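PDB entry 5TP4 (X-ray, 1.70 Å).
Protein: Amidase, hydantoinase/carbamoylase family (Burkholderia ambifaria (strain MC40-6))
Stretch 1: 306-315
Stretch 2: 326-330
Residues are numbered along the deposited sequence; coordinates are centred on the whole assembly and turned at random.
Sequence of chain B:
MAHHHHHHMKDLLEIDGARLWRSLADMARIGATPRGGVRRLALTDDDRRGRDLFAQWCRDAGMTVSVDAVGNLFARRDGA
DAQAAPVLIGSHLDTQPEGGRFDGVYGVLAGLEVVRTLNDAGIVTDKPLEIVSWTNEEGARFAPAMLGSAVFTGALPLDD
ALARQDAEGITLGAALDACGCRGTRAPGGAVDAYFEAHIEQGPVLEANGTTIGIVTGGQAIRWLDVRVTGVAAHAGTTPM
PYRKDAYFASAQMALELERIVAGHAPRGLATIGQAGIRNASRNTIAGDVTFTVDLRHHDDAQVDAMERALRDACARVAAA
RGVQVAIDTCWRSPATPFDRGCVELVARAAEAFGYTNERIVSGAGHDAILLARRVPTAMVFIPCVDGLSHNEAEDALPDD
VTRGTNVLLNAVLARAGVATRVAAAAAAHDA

Stretch 1, residues 306-315: MERALRDACA
Stretch 2 326-330: AIDTC

A helix running nearly antiparallel beside a strand often joins it through one long side chain that satisfies a backbone carbonyl, and this amidase gives a compact example. Residues 306-315 are helical (phi/psi near -62/-43); 326-329 are extended (phi -92 to -129°, psi 115 to 135°), and psi falls to -10° at Cys-330. The axes run at 164°, 9.7 Å apart at closest approach. Arg-311 CA lies 7.1 Å from Ile-327 CA, and Glu-307 CA 9.2 Å from Thr-329 CA.

The polar link depends on Arg-311, whose length and several N-H groups let one side chain reach both Ile-327 O and Glu-307. Its CA-to-CB bond points sideways, but an m, t, t chain with chi4 of -83° brings the guanidinium to the strand, where Arg-311 NH1 donates to Ile-327 O (2.9 Å) and Arg-311 NH2 adds a weak bond to Ile-327 O (3.2 Å). One turn earlier, Glu-307 (t, t, chi3 -36°) fixes the guanidinium by a salt bridge, Glu-307 OE2 accepting from Arg-311 NE at 2.9 Å and Arg-311 NH2 at 3.1 Å. A water bridges Glu-307 OE2 (2.8 Å) and Thr-329 OG1 (2.9 Å), with Thr-329 in rotamer m.

The apolar part centres on Ile-327 (m, t), which points toward the helix; its branched chain fills the space there. Ile-327 CD1 lies 4.0 Å from Cys-314 CB (chi1 m), while Ile-327 CB covers one guanidinium face. The Ile-327 CD1 methyl also lies beside a backbone atom, Leu-310 O, at 4.3 Å. Strand alternation turns Asp-328 away. Altogether 271 Å² is buried, Ile-327 contributing most.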

# COMPACT_ATOMS: atom_id res chain seq x y z
N MET B 306 20.50 -15.10 -2.13
CA MET B 306 19.60 -14.08 -2.67
C MET B 306 19.31 -13.00 -1.64
O MET B 306 19.33 -11.81 -1.96
CB MET B 306 18.30 -14.75 -3.16
CG MET B 306 18.53 -15.76 -4.26
SD MET B 306 16.99 -16.71 -4.58
CE MET B 306 15.93 -15.36 -5.08
N GLU B 307 19.08 -13.40 -0.38
CA GLU B 307 18.82 -12.42 0.68
C GLU B 307 20.01 -11.48 0.85
O GLU B 307 19.85 -10.26 0.96
CB GLU B 307 18.53 -13.13 2.01
CG GLU B 307 18.31 -12.11 3.10
CD GLU B 307 18.00 -12.72 4.44
OE1 GLU B 307 17.32 -13.76 4.47
OE2 GLU B 307 18.43 -12.12 5.44
N ARG B 308 21.22 -12.05 0.95
CA ARG B 308 22.38 -11.19 1.16
C ARG B 308 22.62 -10.28 -0.04
O ARG B 308 23.03 -9.13 0.13
CB ARG B 308 23.61 -12.04 1.46
CG ARG B 308 23.54 -12.74 2.80
CD ARG B 308 24.89 -13.37 3.23
NE ARG B 308 25.53 -14.15 2.16
CZ ARG B 308 25.25 -15.42 1.90
NH1 ARG B 308 24.34 -16.05 2.61
NH2 ARG B 308 25.86 -16.06 0.90
N ALA B 309 22.39 -10.78 -1.27
CA ALA B 309 22.45 -9.92 -2.45
C ALA B 309 21.45 -8.78 -2.37
O ALA B 309 21.76 -7.64 -2.74
CB ALA B 309 22.19 -10.74 -3.72
N LEU B 310 20.25 -9.06 -1.88
CA LEU B 310 19.24 -8.01 -1.75
C LEU B 310 19.66 -6.99 -0.69
O LEU B 310 19.53 -5.78 -0.89
CB LEU B 310 17.90 -8.64 -1.40
CG LEU B 310 16.77 -7.63 -1.15
CD1 LEU B 310 16.47 -6.88 -2.44
CD2 LEU B 310 15.52 -8.35 -0.63
N ARG B 311 20.22 -7.45 0.42
CA ARG B 311 20.66 -6.48 1.41
C ARG B 311 21.74 -5.58 0.85
O ARG B 311 21.73 -4.37 1.08
CB ARG B 311 21.16 -7.21 2.67
CG ARG B 311 20.07 -7.98 3.38
CD ARG B 311 20.66 -8.79 4.56
NE ARG B 311 19.59 -9.44 5.33
CZ ARG B 311 18.88 -8.83 6.28
NH1 ARG B 311 19.11 -7.55 6.58
NH2 ARG B 311 17.92 -9.49 6.91
N ASP B 312 22.70 -6.17 0.12
CA ASP B 312 23.78 -5.38 -0.48
C ASP B 312 23.21 -4.38 -1.48
O ASP B 312 23.59 -3.20 -1.50
CB ASP B 312 24.78 -6.29 -1.18
CG ASP B 312 25.51 -7.24 -0.22
OD1 ASP B 312 25.62 -6.94 0.99
OD2 ASP B 312 25.99 -8.30 -0.68
N ALA B 313 22.31 -4.85 -2.35
CA ALA B 313 21.75 -3.98 -3.38
C ALA B 313 20.95 -2.84 -2.78
O ALA B 313 21.08 -1.69 -3.21
CB ALA B 313 20.86 -4.79 -4.33
N CYS B 314 20.08 -3.15 -1.81
CA CYS B 314 19.30 -2.09 -1.18
C CYS B 314 20.19 -1.08 -0.48
O CYS B 314 19.89 0.12 -0.47
CB CYS B 314 18.28 -2.69 -0.22
SG CYS B 314 16.97 -3.60 -1.06
N ALA B 315 21.28 -1.54 0.16
CA ALA B 315 22.19 -0.59 0.77
C ALA B 315 22.76 0.37 -0.27
O ALA B 315 22.88 1.57 -0.01
CB ALA B 315 23.32 -1.32 1.48
N ALA B 326 15.99 -0.62 6.14
CA ALA B 326 16.15 -1.67 7.12
C ALA B 326 15.44 -2.92 6.61
O ALA B 326 14.32 -2.83 6.11
CB ALA B 326 15.57 -1.24 8.46
N ILE B 327 16.09 -4.07 6.74
CA ILE B 327 15.55 -5.32 6.22
C ILE B 327 15.58 -6.35 7.33
O ILE B 327 16.66 -6.66 7.87
CB ILE B 327 16.33 -5.83 5.00
CG1 ILE B 327 16.21 -4.83 3.84
CG2 ILE B 327 15.84 -7.22 4.61
CD1 ILE B 327 17.12 -5.14 2.67
N ASP B 328 14.41 -6.86 7.70
CA ASP B 328 14.27 -7.82 8.78
C ASP B 328 13.68 -9.10 8.22
O ASP B 328 12.72 -9.06 7.45
CB ASP B 328 13.38 -7.27 9.90
CG ASP B 328 14.01 -6.10 10.64
OD1 ASP B 328 15.21 -6.17 11.01
OD2 ASP B 328 13.30 -5.11 10.86
N THR B 329 14.24 -10.23 8.62
CA THR B 329 13.70 -11.53 8.22
C THR B 329 12.73 -11.97 9.31
O THR B 329 13.16 -12.23 10.44
CB THR B 329 14.81 -12.56 8.04
OG1 THR B 329 15.73 -12.09 7.05
CG2 THR B 329 14.23 -13.92 7.58
N CYS B 330 11.44 -12.07 8.97
CA CYS B 330 10.44 -12.40 9.97
C CYS B 330 9.94 -13.84 9.90
O CYS B 330 9.23 -14.26 10.82
CB CYS B 330 9.24 -11.46 9.84
SG CYS B 330 8.43 -11.65 8.27
O HOH W 1 18.27 -12.67 8.22